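Local coordinates for protein serine repeat antigen 5 (PDB 6X44) that is a papain-family protein of the malaria parasite, probably a pseudoprotease without conventional cysteine protease activity, captured as a pseudo-zymogen, at residues G65-Y70 / A105-N110; F79-R84 / M352-S357; S307-G312 / I429-L434. All coordinates share one frame; numbering follows the deposited sequence.

Interactions 1 and 2 are neighbours, their centres 13 Å apart, and they meet through N81: its ND2 lies 2.8 Å from L108 O and 2.9 Å from V106 O. A105 CB packs on Y354 CB at 3.9 Å, so the 352-357 turn touches the 105-110 loop as well as helix 75-87. Interaction 1 knits the N-terminal helical region, probably the prodomain, while interaction 2 ties that region to the papain-like domain. Interaction 3 lies on the opposite side of the chain's centre, about 38 and 39 Å from interactions 1 and 2 between centres and about 26 and 19 Å between nearest atoms, and belongs to the sheet of the papain-like domain.

Interaction 1. Residues G65-Y70 / A105-N110; sequences GTLDNY and AVCLKN
A chi1 of -72° in L108 sets CG opposite the carbonyl carbon, and the extended second torsion (172°) carries CD1 onward to T66 while CD2 branches off toward L67 and Y70. In T66 the first torsion points OG1 away from this contact, to T64 OG1, and leaves the methyl CG2 to meet its neighbours: it lies 3.8 Å from A105 N and 3.9 Å from L108 CD1, the two side chains crossing at about a right angle. L67 straddles the CB of C107 with both of its methyls and also brings CD2 to 3.8 Å from L108 CD2. Y70 takes part through its CB, 3.5 Å from L108 CD2, and its ring leads away to V116 of helix 113-116. N69, at the end of the short, weakly bonded helix 66-69, reaches back past its start: ND2 gives a nearly straight bond (174°) to G65 O at 2.9 Å, on a lone pair in the carbonyl plane. C107 is joined by a disulfide to C55 of helix 45-61, and backbone bonds of C107 with G73 and K109 with G71 tie 105-110 to the chain just after Y70. With no hydrogen bond between them, the segments meet through buried methyls and methylenes in van der Waals contact, and their relative placement probably owes much to the disulfide and backbone bonds alongside.

Interaction 2. Residues F79-R84 / M352-S357; sequences FNNLKR and MGYEFS
Y354 reaches helix 75-87 with its hydroxyl, which donates to N81 O at 2.6 Å, in the carbonyl plane and on a lone pair. The phenol oxygen, Y354 OH, also lies over one face of the R84 guanidinium, toward its rim, and the guanidinium plane stands at 86° to the phenol ring. R84 NH2 comes to the ring's edge, 3.8 Å from Y354 CE1, and makes a weak salt-bridging bond to E355 OE2 at 3.4 Å, the donor bent (134°) and the guanidinium and carboxylate planes 79° apart. R84 thus spans both tyrosine and glutamate. Both of these project toward the helix from adjacent positions in the middle of a type I turn, closed by F356 N to G353 O at 3.0 Å. Behind the turn, W403 NE1 bonds to G353 O, and the F356 ring lies almost parallel to that of W403 and edge-to-face with F409. On the helix side, N81 ND2 is hydrogen-bonded to L108 O and V106 O. The turn follows strand 342-346 of the papain-like domain; its docking against an N-terminal helix is consistent with the prosegment-binding loop of papain-family zymogens.

Interaction 3. Residues S307-G312 / I429-L434; sequences SLDGKG and IFNVDL
G312 and N431 face each other where the turn after strand 308-310 meets the break in strand 426-433, their CA atoms 4.5 Å apart. N431 N donates to G312 O at 2.7 Å, nearly straight at the hydrogen (168°), yet it approaches from above the carbonyl plane, 66° out of it. Two CA-H...O contacts flank this bond: F430 CA lies 3.2 Å from the same G312 O, and G312 CA lies 3.4 Å from N431 O. G312 thus uses its O and CA, N431 its N and O, and F430 adds its CA. The positive phi of G312 (82°) lets the chain turn from strand 308-310 into strand 313-317, with L308 paired to A315 across the hairpin. Side chains add less. N431 directs its CB toward the glycine, 4.0 Å from G312 C. The F430 ring meets G312 O obliquely, CD1 being 3.7 Å away; the side chain also touches S211 and I218 of helix 206-221 and P252 and L256 of helix 252-262, and its ring meets that of H214, whose NE2 is bonded to F430 N. D309 extends its carboxylate toward N431, but its bonds are made elsewhere: S307 OG donates to D309 OD2 at 3.0 Å, and OD1 pairs with T314 OG1. Backbone bonds show the change of partner along strand 426-433: I429 pairs with T314, whereas N431 bonds to L299 and D433 to K297. G312 bonds to L299 as well, which places the turn beside both strand 426-433 and the chain just after strand 297-298. The geometry is that of an antiparallel sheet with a break at N431, where one strand hands over from the 313-317 hairpin arm to strand 297-298, within the papain-like domain.

Interaction 1. Residues G65-Y70 / A105-N110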
# COMPACT_ATOMS: atom_id res chain seq x y z
N GLY A 65 12.95 -6.24 5.93
CA GLY A 65 13.38 -7.54 5.46
C GLY A 65 13.81 -7.60 4.00
O GLY A 65 14.13 -8.69 3.51
N THR A 66 13.84 -6.48 3.28
CA THR A 66 14.24 -6.52 1.88
C THR A 66 15.66 -7.07 1.70
O THR A 66 15.91 -7.89 0.81
CB THR A 66 14.15 -5.13 1.27
OG1 THR A 66 12.78 -4.70 1.31
CG2 THR A 66 14.67 -5.16 -0.18
N LEU A 67 16.61 -6.59 2.50
CA LEU A 67 18.01 -6.97 2.33
C LEU A 67 18.45 -8.09 3.26
O LEU A 67 19.53 -8.66 3.06
CB LEU A 67 18.91 -5.74 2.51
CG LEU A 67 18.57 -4.68 1.46
CD1 LEU A 67 19.31 -3.41 1.74
CD2 LEU A 67 18.90 -5.15 0.07
N ASP A 68 17.65 -8.40 4.27
CA ASP A 68 17.84 -9.64 5.02
C ASP A 68 17.79 -10.83 4.08
O ASP A 68 18.51 -11.81 4.26
CB ASP A 68 16.74 -9.80 6.08
CG ASP A 68 16.75 -8.71 7.15
OD1 ASP A 68 17.77 -7.96 7.25
OD2 ASP A 68 15.74 -8.63 7.91
N ASN A 69 16.94 -10.76 3.07
CA ASN A 69 16.47 -11.97 2.43
C ASN A 69 16.99 -12.19 1.01
O ASN A 69 16.97 -13.33 0.55
CB ASN A 69 14.93 -11.96 2.40
CG ASN A 69 14.31 -12.35 3.76
OD1 ASN A 69 14.21 -13.53 4.08
ND2 ASN A 69 13.91 -11.34 4.55
N TYR A 70 17.43 -11.15 0.31
CA TYR A 70 17.81 -11.28 -1.09
C TYR A 70 19.23 -10.75 -1.31
O TYR A 70 19.76 -9.96 -0.54
CB TYR A 70 16.82 -10.54 -1.99
CG TYR A 70 15.40 -11.01 -1.81
CD1 TYR A 70 14.97 -12.19 -2.39
CD2 TYR A 70 14.50 -10.30 -1.03
CE1 TYR A 70 13.70 -12.65 -2.21
CE2 TYR A 70 13.23 -10.74 -0.85
CZ TYR A 70 12.83 -11.92 -1.45
OH TYR A 70 11.57 -12.39 -1.28
N ALA A 105 15.09 -1.65 -1.70
CA ALA A 105 15.10 -2.39 -2.95
C ALA A 105 16.21 -1.94 -3.89
O ALA A 105 16.64 -2.73 -4.74
CB ALA A 105 13.74 -2.25 -3.64
N VAL A 106 16.67 -0.68 -3.79
CA VAL A 106 17.69 -0.19 -4.73
C VAL A 106 19.03 -0.89 -4.53
O VAL A 106 19.89 -0.82 -5.40
CB VAL A 106 17.93 1.33 -4.62
CG1 VAL A 106 16.67 2.12 -4.85
CG2 VAL A 106 18.52 1.68 -3.29
N CYS A 107 19.24 -1.56 -3.41
CA CYS A 107 20.48 -2.31 -3.19
C CYS A 107 20.39 -3.75 -3.67
O CYS A 107 21.39 -4.48 -3.59
CB CYS A 107 20.85 -2.27 -1.71
SG CYS A 107 21.12 -0.56 -1.18
N LEU A 108 19.24 -4.17 -4.22
CA LEU A 108 19.07 -5.56 -4.62
C LEU A 108 19.81 -5.87 -5.91
O LEU A 108 19.79 -5.09 -6.85
CB LEU A 108 17.59 -5.88 -4.82
CG LEU A 108 16.78 -5.95 -3.54
CD1 LEU A 108 15.34 -6.08 -3.88
CD2 LEU A 108 17.24 -7.12 -2.71
N LYS A 109 20.46 -7.03 -5.96
CA LYS A 109 20.97 -7.46 -7.25
C LYS A 109 19.85 -7.56 -8.27
O LYS A 109 20.00 -7.13 -9.41
CB LYS A 109 21.69 -8.80 -7.13
CG LYS A 109 22.36 -9.21 -8.47
CD LYS A 109 23.34 -10.40 -8.35
CE LYS A 109 24.64 -9.99 -7.67
NZ LYS A 109 25.41 -9.06 -8.58
N ASN A 110 18.71 -8.11 -7.89
CA ASN A 110 17.54 -8.17 -8.76
C ASN A 110 16.36 -7.51 -8.04
O ASN A 110 15.79 -8.11 -7.11
CB ASN A 110 17.22 -9.61 -9.12
CG ASN A 110 16.02 -9.72 -9.99
OD1 ASN A 110 15.41 -8.72 -10.42
ND2 ASN A 110 15.67 -10.95 -10.29

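Interaction 2. Residues F79-R84 / M352-S357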
# COMPACT_ATOMS: atom_id res chain seq x y z
N PHE A 79 24.30 0.99 -9.15
CA PHE A 79 24.31 2.12 -10.08
C PHE A 79 23.17 2.02 -11.08
O PHE A 79 22.43 2.98 -11.29
CB PHE A 79 25.64 2.23 -10.83
CG PHE A 79 25.63 3.33 -11.86
CD1 PHE A 79 25.79 4.64 -11.47
CD2 PHE A 79 25.37 3.06 -13.19
CE1 PHE A 79 25.72 5.65 -12.38
CE2 PHE A 79 25.30 4.07 -14.11
CZ PHE A 79 25.48 5.37 -13.71
N ASN A 80 22.99 0.86 -11.71
CA ASN A 80 21.89 0.74 -12.66
C ASN A 80 20.54 0.90 -11.99
O ASN A 80 19.64 1.53 -12.55
CB ASN A 80 21.94 -0.60 -13.38
CG ASN A 80 22.83 -0.56 -14.55
OD1 ASN A 80 22.49 0.04 -15.57
ND2 ASN A 80 23.99 -1.21 -14.43
N ASN A 81 20.36 0.31 -10.80
CA ASN A 81 19.09 0.45 -10.10
C ASN A 81 18.77 1.92 -9.90
O ASN A 81 17.63 2.35 -10.14
CB ASN A 81 19.13 -0.28 -8.75
CG ASN A 81 19.21 -1.79 -8.89
OD1 ASN A 81 19.04 -2.34 -9.98
ND2 ASN A 81 19.47 -2.48 -7.77
N LEU A 82 19.77 2.72 -9.49
CA LEU A 82 19.54 4.13 -9.20
C LEU A 82 19.38 4.94 -10.48
O LEU A 82 18.52 5.84 -10.55
CB LEU A 82 20.69 4.68 -8.35
CG LEU A 82 20.73 4.15 -6.92
CD1 LEU A 82 21.94 4.71 -6.26
CD2 LEU A 82 19.48 4.55 -6.14
N LYS A 83 20.17 4.61 -11.50
CA LYS A 83 20.00 5.24 -12.80
C LYS A 83 18.58 5.07 -13.32
O LYS A 83 17.98 6.01 -13.85
CB LYS A 83 21.01 4.65 -13.78
CG LYS A 83 20.98 5.24 -15.17
CD LYS A 83 21.49 4.22 -16.19
CE LYS A 83 20.40 3.21 -16.57
NZ LYS A 83 20.95 2.02 -17.26
N ARG A 84 18.02 3.86 -13.20
CA ARG A 84 16.66 3.63 -13.71
C ARG A 84 15.63 4.42 -12.91
O ARG A 84 14.65 4.93 -13.45
CB ARG A 84 16.34 2.13 -13.67
CG ARG A 84 17.25 1.25 -14.51
CD ARG A 84 17.14 -0.23 -14.08
NE ARG A 84 15.74 -0.64 -13.94
CZ ARG A 84 15.33 -1.76 -13.35
NH1 ARG A 84 16.23 -2.61 -12.82
NH2 ARG A 84 14.03 -2.04 -13.29
N MET A 352 4.11 -3.78 -11.10
CA MET A 352 4.58 -2.66 -10.30
C MET A 352 5.86 -3.03 -9.55
O MET A 352 6.00 -4.17 -9.07
CB MET A 352 3.52 -2.23 -9.28
CG MET A 352 2.15 -1.90 -9.87
SD MET A 352 0.83 -2.58 -8.83
CE MET A 352 1.29 -1.94 -7.23
N GLY A 353 6.76 -2.06 -9.42
CA GLY A 353 8.04 -2.25 -8.76
C GLY A 353 8.60 -1.00 -8.11
O GLY A 353 7.92 0.04 -8.01
N TYR A 354 9.87 -1.06 -7.70
CA TYR A 354 10.46 -0.00 -6.90
C TYR A 354 10.45 1.34 -7.63
O TYR A 354 10.38 2.40 -6.98
CB TYR A 354 11.89 -0.42 -6.49
CG TYR A 354 12.93 -0.17 -7.55
CD1 TYR A 354 12.88 -0.83 -8.78
CD2 TYR A 354 13.94 0.74 -7.34
CE1 TYR A 354 13.83 -0.57 -9.78
CE2 TYR A 354 14.89 0.99 -8.31
CZ TYR A 354 14.83 0.35 -9.53
OH TYR A 354 15.80 0.60 -10.47
N GLU A 355 10.51 1.32 -8.95
CA GLU A 355 10.59 2.52 -9.79
C GLU A 355 9.23 3.01 -10.27
O GLU A 355 9.17 3.96 -11.05
CB GLU A 355 11.52 2.23 -11.00
CG GLU A 355 10.82 1.55 -12.22
CD GLU A 355 10.68 0.03 -12.07
OE1 GLU A 355 10.28 -0.47 -10.98
OE2 GLU A 355 10.96 -0.68 -13.07
N PHE A 356 8.14 2.36 -9.85
CA PHE A 356 6.80 2.66 -10.34
C PHE A 356 6.43 4.10 -10.02
O PHE A 356 6.61 4.57 -8.88
CB PHE A 356 5.81 1.69 -9.70
CG PHE A 356 4.41 1.71 -10.26
CD1 PHE A 356 4.08 0.99 -11.42
CD2 PHE A 356 3.39 2.36 -9.58
CE1 PHE A 356 2.76 0.98 -11.90
CE2 PHE A 356 2.10 2.36 -10.05
CZ PHE A 356 1.77 1.66 -11.21
N SER A 357 5.92 4.80 -11.01
CA SER A 357 5.61 6.21 -10.83
C SER A 357 4.30 6.34 -10.10
O SER A 357 3.29 5.73 -10.49
CB SER A 357 5.52 6.94 -12.17
OG SER A 357 5.04 8.25 -11.91

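Interaction 3. Residues S307-G312 / I429-L434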
# COMPACT_ATOMS: atom_id res chain seq x y z
N SER A 307 -23.66 -8.63 -7.28
CA SER A 307 -22.71 -8.51 -6.19
C SER A 307 -22.59 -9.85 -5.46
O SER A 307 -23.51 -10.66 -5.46
CB SER A 307 -23.11 -7.43 -5.22
OG SER A 307 -24.28 -7.81 -4.54
N LEU A 308 -21.45 -10.05 -4.83
CA LEU A 308 -21.23 -11.17 -3.92
C LEU A 308 -21.38 -10.64 -2.50
O LEU A 308 -20.60 -9.79 -2.06
CB LEU A 308 -19.85 -11.76 -4.13
CG LEU A 308 -19.50 -11.98 -5.61
CD1 LEU A 308 -17.99 -11.80 -5.88
CD2 LEU A 308 -19.94 -13.37 -6.02
N ASP A 309 -22.40 -11.11 -1.79
CA ASP A 309 -22.64 -10.68 -0.42
C ASP A 309 -22.43 -11.84 0.53
O ASP A 309 -22.77 -12.98 0.21
CB ASP A 309 -24.03 -10.08 -0.26
CG ASP A 309 -24.05 -8.56 -0.47
OD1 ASP A 309 -23.67 -7.81 0.47
OD2 ASP A 309 -24.44 -8.14 -1.59
N GLY A 310 -21.87 -11.55 1.69
CA GLY A 310 -21.64 -12.52 2.73
C GLY A 310 -21.64 -11.81 4.07
O GLY A 310 -21.94 -10.61 4.14
N LYS A 311 -21.28 -12.52 5.13
CA LYS A 311 -21.28 -11.94 6.46
C LYS A 311 -20.17 -10.91 6.53
O LYS A 311 -18.99 -11.26 6.42
CB LYS A 311 -21.10 -13.00 7.55
CG LYS A 311 -21.52 -12.51 8.96
CD LYS A 311 -22.19 -13.60 9.86
CE LYS A 311 -23.64 -13.95 9.42
NZ LYS A 311 -24.13 -15.27 9.98
N GLY A 312 -20.58 -9.65 6.71
CA GLY A 312 -19.70 -8.52 6.87
C GLY A 312 -19.15 -7.92 5.58
O GLY A 312 -18.31 -7.02 5.64
N ILE A 429 -16.24 -4.07 0.23
CA ILE A 429 -16.69 -3.13 1.25
C ILE A 429 -17.10 -3.93 2.48
O ILE A 429 -17.82 -4.94 2.37
CB ILE A 429 -17.89 -2.29 0.75
CG1 ILE A 429 -17.46 -1.39 -0.40
CG2 ILE A 429 -18.40 -1.41 1.84
CD1 ILE A 429 -17.57 -2.05 -1.75
N PHE A 430 -16.67 -3.48 3.65
CA PHE A 430 -17.12 -4.12 4.87
C PHE A 430 -18.50 -3.58 5.25
O PHE A 430 -18.79 -2.40 5.10
CB PHE A 430 -16.12 -3.89 5.99
CG PHE A 430 -14.89 -4.75 5.92
CD1 PHE A 430 -14.84 -5.89 5.13
CD2 PHE A 430 -13.75 -4.41 6.63
CE1 PHE A 430 -13.69 -6.64 5.05
CE2 PHE A 430 -12.60 -5.17 6.55
CZ PHE A 430 -12.58 -6.29 5.76
N ASN A 431 -19.38 -4.49 5.68
CA ASN A 431 -20.71 -4.14 6.19
C ASN A 431 -20.69 -4.48 7.67
O ASN A 431 -20.96 -5.63 8.05
CB ASN A 431 -21.82 -4.88 5.45
CG ASN A 431 -21.78 -4.65 3.96
OD1 ASN A 431 -21.49 -3.54 3.47
ND2 ASN A 431 -22.09 -5.69 3.22
N VAL A 432 -20.35 -3.49 8.47
CA VAL A 432 -20.25 -3.60 9.91
C VAL A 432 -20.98 -2.41 10.51
O VAL A 432 -21.32 -1.45 9.82
CB VAL A 432 -18.79 -3.63 10.41
CG1 VAL A 432 -18.06 -4.79 9.78
CG2 VAL A 432 -18.07 -2.30 10.15
N ASP A 433 -21.22 -2.48 11.82
CA ASP A 433 -21.80 -1.37 12.55
C ASP A 433 -20.91 -1.08 13.74
O ASP A 433 -20.45 -2.00 14.43
CB ASP A 433 -23.22 -1.67 13.02
CG ASP A 433 -24.13 -0.44 12.96
OD1 ASP A 433 -23.62 0.69 12.70
OD2 ASP A 433 -25.36 -0.62 13.19
N LEU A 434 -20.66 0.20 13.95
CA LEU A 434 -20.08 0.75 15.16
C LEU A 434 -20.89 1.99 15.47
O LEU A 434 -21.43 2.62 14.55
CB LEU A 434 -18.60 1.12 15.00
CG LEU A 434 -17.58 -0.02 14.98
CD1 LEU A 434 -16.27 0.39 14.27
CD2 LEU A 434 -17.28 -0.44 16.39